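PDB 6XCQ: EreC, which is an esterase that probably hydrolyses the lactone ring of erythromycin and related macrolides, and so gives resistance to these antibiotics. Local coordinates for residues T349-M353 with S408-S412; I374-E380 with M401-R407; H90-G96 with D298-L304. The protein carries 1 engineered substitution. All blocks are in the same frame, centred on the assembly; numbering follows the deposited sequence.

Contact 1. Residues T349-M353 with S408-S412; sequences TVPEM and SQSAS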
loop_
_atom_site.group_PDB
_atom_site.type_symbol
_atom_site.label_atom_id
_atom_site.label_comp_id
_atom_site.label_asym_id
_atom_site.label_seq_id
_atom_site.Cartn_x
_atom_site.Cartn_y
_atom_site.Cartn_z
ATOM N N THR A 349 4.510 20.141 -12.047
ATOM C CA THR A 349 3.559 20.109 -10.952
ATOM C C THR A 349 3.245 18.661 -10.600
ATOM O O THR A 349 3.545 17.728 -11.353
ATOM C CB THR A 349 2.263 20.848 -11.314
ATOM O OG1 THR A 349 1.629 20.170 -12.403
ATOM C CG2 THR A 349 2.545 22.301 -11.734
ATOM N N VAL A 350 2.605 18.486 -9.451
ATOM C CA VAL A 350 2.245 17.161 -8.955
ATOM C C VAL A 350 1.023 17.327 -8.058
ATOM O O VAL A 350 0.878 18.376 -7.405
ATOM C CB VAL A 350 3.443 16.521 -8.227
ATOM C CG1 VAL A 350 3.758 17.250 -6.893
ATOM C CG2 VAL A 350 3.245 15.056 -8.011
ATOM N N PRO A 351 0.093 16.372 -8.035
ATOM C CA PRO A 351 -0.976 16.433 -7.031
ATOM C C PRO A 351 -0.381 16.247 -5.650
ATOM O O PRO A 351 0.433 15.350 -5.418
ATOM C CB PRO A 351 -1.905 15.270 -7.409
ATOM C CG PRO A 351 -1.464 14.812 -8.755
ATOM C CD PRO A 351 -0.031 15.180 -8.894
ATOM N N GLU A 352 -0.775 17.108 -4.735
ATOM C CA GLU A 352 -0.298 17.039 -3.369
ATOM C C GLU A 352 -1.500 16.982 -2.439
ATOM O O GLU A 352 -2.590 17.452 -2.780
ATOM C CB GLU A 352 0.598 18.250 -3.049
ATOM C CG GLU A 352 1.160 18.301 -1.616
ATOM C CD GLU A 352 2.042 17.112 -1.275
ATOM O OE1 GLU A 352 1.481 16.017 -1.029
ATOM O OE2 GLU A 352 3.292 17.278 -1.247
ATOM N N MET A 353 -1.305 16.386 -1.270
ATOM C CA MET A 353 -2.331 16.390 -0.245
ATOM C C MET A 353 -2.203 17.647 0.603
ATOM O O MET A 353 -1.119 17.962 1.102
ATOM C CB MET A 353 -2.229 15.129 0.611
ATOM C CG MET A 353 -2.649 13.884 -0.173
ATOM S SD MET A 353 -2.292 12.341 0.682
ATOM C CE MET A 353 -0.533 12.241 0.390
ATOM N N SER A 408 9.334 12.979 -4.242
ATOM C CA SER A 408 8.361 12.212 -3.482
ATOM C C SER A 408 7.305 13.214 -3.045
ATOM O O SER A 408 7.627 14.173 -2.337
ATOM C CB SER A 408 9.037 11.521 -2.292
ATOM O OG SER A 408 8.097 10.902 -1.433
ATOM N N GLN A 409 6.072 13.031 -3.508
ATOM C CA GLN A 409 5.012 14.052 -3.362
ATOM C C GLN A 409 5.556 15.345 -3.978
ATOM O O GLN A 409 6.200 15.291 -5.034
ATOM C CB GLN A 409 4.570 14.166 -1.910
ATOM C CG GLN A 409 3.910 12.907 -1.347
ATOM C CD GLN A 409 2.698 12.464 -2.143
ATOM O OE1 GLN A 409 2.639 11.324 -2.588
ATOM N NE2 GLN A 409 1.701 13.358 -2.295
ATOM N N SER A 410 5.354 16.505 -3.350
ATOM C CA SER A 410 5.919 17.755 -3.848
ATOM C C SER A 410 7.309 18.032 -3.293
ATOM O O SER A 410 7.843 19.120 -3.521
ATOM C CB SER A 410 4.990 18.936 -3.538
ATOM O OG SER A 410 4.807 19.110 -2.149
ATOM N N ALA A 411 7.918 17.063 -2.607
ATOM C CA ALA A 411 9.264 17.213 -2.070
ATOM C C ALA A 411 10.203 16.196 -2.714
ATOM O O ALA A 411 9.972 15.786 -3.855
ATOM C CB ALA A 411 9.246 17.057 -0.542
ATOM N N SER A 412 11.274 15.813 -2.007
ATOM C CA SER A 412 12.171 14.732 -2.410
ATOM C C SER A 412 12.625 13.944 -1.184
ATOM O O SER A 412 12.565 14.429 -0.057
ATOM C CB SER A 412 13.416 15.236 -3.172
ATOM O OG SER A 412 13.082 15.846 -4.409
HETATM O O HOH W 1 -0.449 13.076 -4.184
#
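Glu-352, on strand 349-354, reaches out to Gln-409 and Ser-410, the two corner residues of a type II' turn that closes the tight hairpin between strands 405-408 and 411-414. The hairpin adds no strand to the sheet of 349-354. It is met instead by one carboxylate, and this side chain tells most of the story. From CB the chain runs on with CG anti to the backbone N (chi1 179°), and CG passes beside the hydroxyl of Ser-410. A bend at chi2 (61°) then sets CD between Ser-410 OG and the amide of Gln-409, one oxygen turned to each. Glu-352 OE2 takes the hydroxyl, Ser-410 OG donating at a short 2.5 Å on the anti lone pair. Ser-410 N also donates to Glu-352 OE2, at 3.0 Å but from well above the carboxylate plane, so a single oxygen accepts from both the backbone and the side chain of the serine. Glu-352 OE1 accepts from Gln-409 NE2 at 3.0 Å, the amide pointing at it in its own plane. On its anti lone pair Glu-352 OE1 also takes Met-353 N, one residue along the same strand, at 2.8 Å. Four donors thus fix the rotation of the carboxylate.

The other end of the Gln-409 amide belongs to a different neighbourhood: its OE1 accepts from His-306 NE2 and from the backbone N of His-70. Beyond the polar group there is a little van der Waals contact. Val-350 CG1 rests 4.0 Å from Ser-410 CB, and Met-353 bends at chi3 to bring Met-353 CE within 3.7 Å of Gln-409 NE2. Gln-409 NE2 has a second acceptor, a water at 2.9 Å, which in turn donates to Pro-351 O at 2.7 Å.

Contact 2. Residues I374-E380 with M401-R407; sequences IREDSME and MKAKRMR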
loop_
_atom_site.group_PDB
_atom_site.type_symbol
_atom_site.label_atom_id
_atom_site.label_comp_id
_atom_site.label_asym_id
_atom_site.label_seq_id
_atom_site.Cartn_x
_atom_site.Cartn_y
_atom_site.Cartn_z
ATOM N N ILE A 374 14.381 19.924 -9.999
ATOM C CA ILE A 374 15.276 18.848 -10.411
ATOM C C ILE A 374 16.712 19.360 -10.304
ATOM O O ILE A 374 17.063 20.363 -10.920
ATOM C CB ILE A 374 14.944 18.395 -11.840
ATOM C CG1 ILE A 374 13.532 17.789 -11.860
ATOM C CG2 ILE A 374 16.011 17.439 -12.401
ATOM C CD1 ILE A 374 12.906 17.713 -13.274
ATOM N N ARG A 375 17.538 18.687 -9.510
ATOM C CA ARG A 375 18.906 19.129 -9.277
ATOM C C ARG A 375 19.895 18.128 -9.863
ATOM O O ARG A 375 19.522 17.040 -10.329
ATOM C CB ARG A 375 19.157 19.344 -7.781
ATOM C CG ARG A 375 18.260 20.413 -7.215
ATOM C CD ARG A 375 18.392 20.548 -5.727
ATOM N NE ARG A 375 17.273 21.307 -5.176
ATOM C CZ ARG A 375 16.119 20.758 -4.802
ATOM N NH1 ARG A 375 15.933 19.442 -4.919
ATOM N NH2 ARG A 375 15.149 21.522 -4.315
ATOM N N GLU A 376 21.178 18.517 -9.841
ATOM C CA GLU A 376 22.190 17.735 -10.544
ATOM C C GLU A 376 22.387 16.374 -9.899
ATOM O O GLU A 376 22.712 15.403 -10.594
ATOM C CB GLU A 376 23.528 18.491 -10.617
ATOM C CG GLU A 376 24.616 17.732 -11.407
ATOM C CD GLU A 376 25.956 18.486 -11.519
ATOM O OE1 GLU A 376 26.033 19.652 -11.092
ATOM O OE2 GLU A 376 26.928 17.909 -12.054
ATOM N N ASP A 377 22.197 16.270 -8.584
ATOM C CA ASP A 377 22.263 14.969 -7.920
ATOM C C ASP A 377 20.875 14.372 -7.714
ATOM O O ASP A 377 20.614 13.711 -6.706
ATOM C CB ASP A 377 23.010 15.076 -6.596
ATOM C CG ASP A 377 22.416 16.107 -5.661
ATOM O OD1 ASP A 377 21.311 16.636 -5.929
ATOM O OD2 ASP A 377 23.069 16.387 -4.639
ATOM N N SER A 378 19.957 14.597 -8.649
ATOM C CA SER A 378 18.643 13.980 -8.565
ATOM C C SER A 378 18.525 12.812 -9.544
ATOM O O SER A 378 19.219 12.749 -10.565
ATOM C CB SER A 378 17.549 15.017 -8.812
ATOM O OG SER A 378 17.426 15.327 -10.181
ATOM N N MET A 379 17.673 11.848 -9.197
ATOM C CA MET A 379 17.396 10.763 -10.135
ATOM C C MET A 379 16.749 11.307 -11.405
ATOM O O MET A 379 16.984 10.797 -12.505
ATOM C CB MET A 379 16.500 9.715 -9.478
ATOM C CG MET A 379 16.105 8.561 -10.406
ATOM S SD MET A 379 17.489 7.604 -11.089
ATOM C CE MET A 379 18.307 7.099 -9.613
ATOM N N GLU A 380 15.925 12.344 -11.262
ATOM C CA GLU A 380 15.291 12.968 -12.419
ATOM C C GLU A 380 16.323 13.499 -13.404
ATOM O O GLU A 380 16.141 13.392 -14.623
ATOM C CB GLU A 380 14.359 14.093 -11.950
ATOM C CG GLU A 380 13.104 13.574 -11.202
ATOM C CD GLU A 380 13.374 13.100 -9.773
ATOM O OE1 GLU A 380 14.386 13.529 -9.172
ATOM O OE2 GLU A 380 12.554 12.304 -9.243
ATOM N N MET A 401 26.583 6.657 -10.044
ATOM C CA MET A 401 25.859 7.795 -10.594
ATOM C C MET A 401 25.796 8.891 -9.550
ATOM O O MET A 401 25.996 8.652 -8.356
ATOM C CB MET A 401 24.442 7.417 -11.041
ATOM C CG MET A 401 23.489 7.156 -9.907
ATOM S SD MET A 401 21.881 6.583 -10.501
ATOM C CE MET A 401 21.399 5.515 -9.132
ATOM N N LYS A 402 25.510 10.098 -10.026
ATOM C CA LYS A 402 25.396 11.277 -9.183
ATOM C C LYS A 402 24.087 11.333 -8.417
ATOM O O LYS A 402 23.973 12.150 -7.498
ATOM C CB LYS A 402 25.522 12.564 -10.019
ATOM C CG LYS A 402 26.883 12.758 -10.678
ATOM C CD LYS A 402 27.044 14.151 -11.297
ATOM C CE LYS A 402 26.092 14.385 -12.454
ATOM N NZ LYS A 402 26.535 15.540 -13.310
ATOM N N ALA A 403 23.106 10.513 -8.791
ATOM C CA ALA A 403 21.763 10.626 -8.245
ATOM C C ALA A 403 21.749 10.193 -6.784
ATOM O O ALA A 403 22.154 9.075 -6.449
ATOM C CB ALA A 403 20.792 9.783 -9.067
ATOM N N LYS A 404 21.293 11.084 -5.919
ATOM C CA LYS A 404 21.116 10.768 -4.510
ATOM C C LYS A 404 19.745 11.145 -3.985
ATOM O O LYS A 404 19.406 10.758 -2.859
ATOM C CB LYS A 404 22.179 11.484 -3.669
ATOM C CG LYS A 404 23.508 10.748 -3.635
ATOM C CD LYS A 404 24.561 11.590 -2.944
ATOM C CE LYS A 404 25.866 10.810 -2.806
ATOM N NZ LYS A 404 26.477 10.616 -4.144
ATOM N N ARG A 405 18.952 11.896 -4.743
ATOM C CA ARG A 405 17.630 12.298 -4.300
ATOM C C ARG A 405 16.616 12.012 -5.400
ATOM O O ARG A 405 16.964 11.926 -6.582
ATOM C CB ARG A 405 17.595 13.781 -3.868
ATOM C CG ARG A 405 18.031 14.802 -4.902
ATOM C CD ARG A 405 18.253 16.178 -4.252
ATOM N NE ARG A 405 19.627 16.353 -3.786
ATOM C CZ ARG A 405 19.992 16.359 -2.508
ATOM N NH1 ARG A 405 19.087 16.209 -1.553
ATOM N NH2 ARG A 405 21.265 16.516 -2.184
ATOM N N MET A 406 15.358 11.813 -4.992
ATOM C CA MET A 406 14.278 11.538 -5.931
ATOM C C MET A 406 13.016 12.222 -5.432
ATOM O O MET A 406 12.786 12.314 -4.224
ATOM C CB MET A 406 14.043 10.022 -6.096
ATOM C CG MET A 406 12.982 9.653 -7.138
ATOM S SD MET A 406 13.123 7.913 -7.636
ATOM C CE MET A 406 13.063 7.124 -6.029
ATOM N N ARG A 407 12.192 12.684 -6.368
ATOM C CA ARG A 407 10.956 13.354 -5.991
ATOM C C ARG A 407 10.059 12.410 -5.192
ATOM O O ARG A 407 10.018 11.204 -5.425
ATOM C CB ARG A 407 10.220 13.853 -7.230
ATOM C CG ARG A 407 10.977 14.991 -7.954
ATOM C CD ARG A 407 10.335 15.317 -9.267
ATOM N NE ARG A 407 10.502 16.733 -9.604
ATOM C CZ ARG A 407 10.041 17.295 -10.710
ATOM N NH1 ARG A 407 9.403 16.561 -11.612
ATOM N NH2 ARG A 407 10.204 18.597 -10.901
#
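Asp-377 and Arg-405 make the charged centre of this contact, where the turn leading into helix 379-387 lies against the start of strand 405-408 and the loop before it. In the conformer modelled, one of two for Arg-405, the arginine grips the carboxylate side-on: Arg-405 NE reaches Asp-377 OD1 at 2.7 Å and its NH2 reaches OD2 at 3.0 Å. Both oxygens sit near the guanidinium plane but are approached from above the carboxylate plane, the two groups being turned 50° apart. Arg-405 NH1 goes on to Glu-414. At the solvent-exposed edge of the contact, Glu-376 stretches out fully and offers Glu-376 OE2 to Lys-402 NZ, 2.7 Å away, in a second salt bridge.

Backbone bonds tie the same residues together. Asp-377 O accepts from Lys-404 N at 2.8 Å and, less straight, from Arg-405 N; Met-379 N returns a bond of 2.7 Å to Arg-405 O, making a single backbone bridge that pairs Ser-378 with Arg-405. Ser-378 is the N-cap of the helix, its OG bonded to Arg-375 O across a type I turn and to Gln-381 N. In the first turn of that helix Glu-380 curls back, bent at chi2, and Glu-380 OE2 takes Arg-407 N at 2.9 Å on its syn side while also accepting from Thr-344 OG1.

Side chains also pack without polar bonds. Met-379 CE meets Ala-403 CB at 3.7 Å, and Ile-374 CG1 covers one face of the Arg-407 guanidinium, 3.6 Å from Arg-407 NH2. That guanidinium is held by the carbonyls of Asp-372, His-345 and Gly-347.

Leu-417 of helix 417-420 packs on Met-379, Ala-403 and Met-406, and Met-406 also touches strand 338-345. Between the segments runs helix 379-387, whose last residue, Cys-387, is disulfide-bonded to Cys-393 of strand 392-396.

Contact 3. Residues H90-G96 with D298-L304; sequences HDFNAIG and DVKIILL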
loop_
_atom_site.group_PDB
_atom_site.type_symbol
_atom_site.label_atom_id
_atom_site.label_comp_id
_atom_site.label_asym_id
_atom_site.label_seq_id
_atom_site.Cartn_x
_atom_site.Cartn_y
_atom_site.Cartn_z
ATOM N N HIS A 90 6.177 -13.171 -16.471
ATOM C CA HIS A 90 6.803 -13.785 -15.310
ATOM C C HIS A 90 5.792 -14.457 -14.387
ATOM O O HIS A 90 6.159 -14.860 -13.274
ATOM C CB HIS A 90 7.634 -12.744 -14.549
ATOM C CG HIS A 90 8.832 -12.266 -15.310
ATOM N ND1 HIS A 90 10.015 -12.970 -15.348
ATOM C CD2 HIS A 90 9.031 -11.158 -16.068
ATOM C CE1 HIS A 90 10.889 -12.323 -16.099
ATOM N NE2 HIS A 90 10.319 -11.217 -16.543
ATOM N N ASP A 91 4.530 -14.579 -14.810
ATOM C CA ASP A 91 3.529 -15.410 -14.121
ATOM C C ASP A 91 3.200 -14.925 -12.710
ATOM O O ASP A 91 2.881 -15.731 -11.827
ATOM C CB ASP A 91 3.977 -16.873 -14.070
ATOM C CG ASP A 91 3.515 -17.659 -15.274
ATOM O OD1 ASP A 91 2.288 -17.843 -15.425
ATOM O OD2 ASP A 91 4.383 -18.078 -16.069
ATOM N N PHE A 92 3.263 -13.617 -12.466
ATOM C CA PHE A 92 2.761 -13.104 -11.199
ATOM C C PHE A 92 1.254 -13.311 -11.129
ATOM O O PHE A 92 0.555 -13.237 -12.142
ATOM C CB PHE A 92 3.150 -11.632 -11.032
ATOM C CG PHE A 92 4.511 -11.473 -10.457
ATOM C CD1 PHE A 92 5.625 -11.801 -11.212
ATOM C CD2 PHE A 92 4.684 -11.101 -9.136
ATOM C CE1 PHE A 92 6.904 -11.701 -10.674
ATOM C CE2 PHE A 92 5.951 -11.005 -8.594
ATOM C CZ PHE A 92 7.057 -11.297 -9.366
ATOM N N ASN A 93 0.756 -13.612 -9.928
ATOM C CA ASN A 93 -0.607 -14.109 -9.763
ATOM C C ASN A 93 -1.361 -13.451 -8.612
ATOM O O ASN A 93 -2.489 -13.856 -8.317
ATOM C CB ASN A 93 -0.587 -15.626 -9.557
ATOM C CG ASN A 93 0.373 -16.041 -8.477
ATOM O OD1 ASN A 93 0.510 -15.361 -7.459
ATOM N ND2 ASN A 93 1.056 -17.164 -8.688
ATOM N N ALA A 94 -0.780 -12.449 -7.959
ATOM C CA ALA A 94 -1.471 -11.731 -6.903
ATOM C C ALA A 94 -1.059 -10.261 -6.945
ATOM O O ALA A 94 0.033 -9.922 -7.407
ATOM C CB ALA A 94 -1.178 -12.345 -5.523
ATOM N N ILE A 95 -1.948 -9.397 -6.460
ATOM C CA ILE A 95 -1.703 -7.963 -6.330
ATOM C C ILE A 95 -2.056 -7.547 -4.911
ATOM O O ILE A 95 -3.157 -7.837 -4.433
ATOM C CB ILE A 95 -2.532 -7.152 -7.338
ATOM C CG1 ILE A 95 -2.108 -7.499 -8.776
ATOM C CG2 ILE A 95 -2.372 -5.649 -7.080
ATOM C CD1 ILE A 95 -2.708 -6.595 -9.811
ATOM N N GLY A 96 -1.146 -6.848 -4.248
ATOM C CA GLY A 96 -1.385 -6.339 -2.907
ATOM C C GLY A 96 -1.601 -4.838 -2.948
ATOM O O GLY A 96 -0.909 -4.127 -3.679
ATOM N N ASP A 298 3.384 -20.813 -3.856
ATOM C CA ASP A 298 3.257 -20.518 -5.277
ATOM C C ASP A 298 2.911 -19.061 -5.565
ATOM O O ASP A 298 2.811 -18.693 -6.738
ATOM C CB ASP A 298 2.197 -21.420 -5.911
ATOM C CG ASP A 298 2.770 -22.730 -6.400
ATOM O OD1 ASP A 298 3.831 -23.143 -5.876
ATOM O OD2 ASP A 298 2.168 -23.337 -7.314
ATOM N N VAL A 299 2.714 -18.223 -4.543
ATOM C CA VAL A 299 2.279 -16.852 -4.797
ATOM C C VAL A 299 3.446 -16.025 -5.318
ATOM O O VAL A 299 4.583 -16.130 -4.837
ATOM C CB VAL A 299 1.674 -16.213 -3.535
ATOM C CG1 VAL A 299 1.562 -14.723 -3.720
ATOM C CG2 VAL A 299 0.299 -16.765 -3.275
ATOM N N LYS A 300 3.172 -15.201 -6.321
ATOM C CA LYS A 300 4.099 -14.164 -6.758
ATOM C C LYS A 300 3.298 -12.869 -6.808
ATOM O O LYS A 300 2.398 -12.722 -7.640
ATOM C CB LYS A 300 4.722 -14.520 -8.106
ATOM C CG LYS A 300 5.571 -15.801 -8.039
ATOM C CD LYS A 300 6.011 -16.271 -9.423
ATOM C CE LYS A 300 6.969 -15.299 -10.044
ATOM N NZ LYS A 300 7.649 -15.854 -11.245
ATOM N N ILE A 301 3.582 -11.952 -5.892
ATOM C CA ILE A 301 2.694 -10.833 -5.615
ATOM C C ILE A 301 3.317 -9.529 -6.120
ATOM O O ILE A 301 4.527 -9.308 -6.004
ATOM C CB ILE A 301 2.349 -10.759 -4.109
ATOM C CG1 ILE A 301 1.286 -9.678 -3.863
ATOM C CG2 ILE A 301 3.592 -10.574 -3.256
ATOM C CD1 ILE A 301 0.566 -9.838 -2.537
ATOM N N ILE A 302 2.478 -8.682 -6.708
ATOM C CA ILE A 302 2.845 -7.333 -7.133
ATOM C C ILE A 302 2.294 -6.382 -6.080
ATOM O O ILE A 302 1.081 -6.363 -5.841
ATOM C CB ILE A 302 2.256 -7.011 -8.517
ATOM C CG1 ILE A 302 2.594 -8.107 -9.537
ATOM C CG2 ILE A 302 2.689 -5.635 -8.999
ATOM C CD1 ILE A 302 1.766 -7.963 -10.854
ATOM N N LEU A 303 3.157 -5.603 -5.425
ATOM C CA LEU A 303 2.704 -4.694 -4.370
ATOM C C LEU A 303 2.534 -3.300 -4.962
ATOM O O LEU A 303 3.488 -2.742 -5.511
ATOM C CB LEU A 303 3.692 -4.643 -3.202
ATOM C CG LEU A 303 4.050 -5.968 -2.533
ATOM C CD1 LEU A 303 5.018 -5.702 -1.360
ATOM C CD2 LEU A 303 2.766 -6.658 -2.076
ATOM N N LEU A 304 1.331 -2.737 -4.843
ATOM C CA LEU A 304 1.037 -1.396 -5.357
ATOM C C LEU A 304 1.040 -0.465 -4.151
ATOM O O LEU A 304 0.044 -0.340 -3.434
ATOM C CB LEU A 304 -0.306 -1.376 -6.096
ATOM C CG LEU A 304 -0.487 -2.278 -7.326
ATOM C CD1 LEU A 304 -1.809 -1.948 -8.059
ATOM C CD2 LEU A 304 0.704 -2.144 -8.281
#
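From Ala-94 opposite Ile-301 to Gly-96 opposite Leu-303, the short strand segments 94-96 and 301-304 run parallel, their axes 24° apart, joined by Ile-302 N to Ala-94 O, Gly-96 N to Ile-302 O and Leu-304 N to Gly-96 O. Just ahead of the strands, Asn-93 extends the pairing with its side chain. Asn-93 OD1 accepts from Lys-300 N at 2.9 Å and its ND2 donates to Asp-298 O at 3.0 Å, while Lys-300 O takes both Asn-93 N and Ala-94 N. Lys-300 crosses Phe-92 at about a right angle: Lys-300 CB lies over one face of the ring in a CH-pi contact, 3.8 Å from the centroid. Ile-302 CG1 touches the same ring at Phe-92 CD2, 3.7 Å away. Further along, Ile-95 CG2 meets Leu-304 CD1 at 3.9 Å, and Ile-301 packs across the backbone of Gly-96. Strands 62-65 and 151-154 flank the pair in the large mixed sheet. A bend at chi3 (67°) brings Lys-300 NZ to His-90 O, 2.7 Å away. There, at the C-terminal end of helix 73-90, its positive charge would suit the partial negative charge of the helix end.

How the contacts relate
Contact 3 belongs to the buried interior: it joins two neighbouring parallel strands of the large sheet, with hydrophobic side chains on both faces. Contacts 1 and 2 lie nearer the surface and work mainly through carboxylates, contact 1 by one glutamate meeting the corner of a turn and contact 2 by salt bridges toward solvent together with a buried glutamate that takes a backbone N-H. These two share an element, the hairpin of strands 405-408 and 411-414, and touch where Ser-412 CB packs on Met-406 O. Along the chain, contact 2 is nested inside the loop that contact 1 closes. Contact 3 closes earlier and touches neither, its centre about 28 Å from that of contact 1 and about 30 Å from that of contact 2.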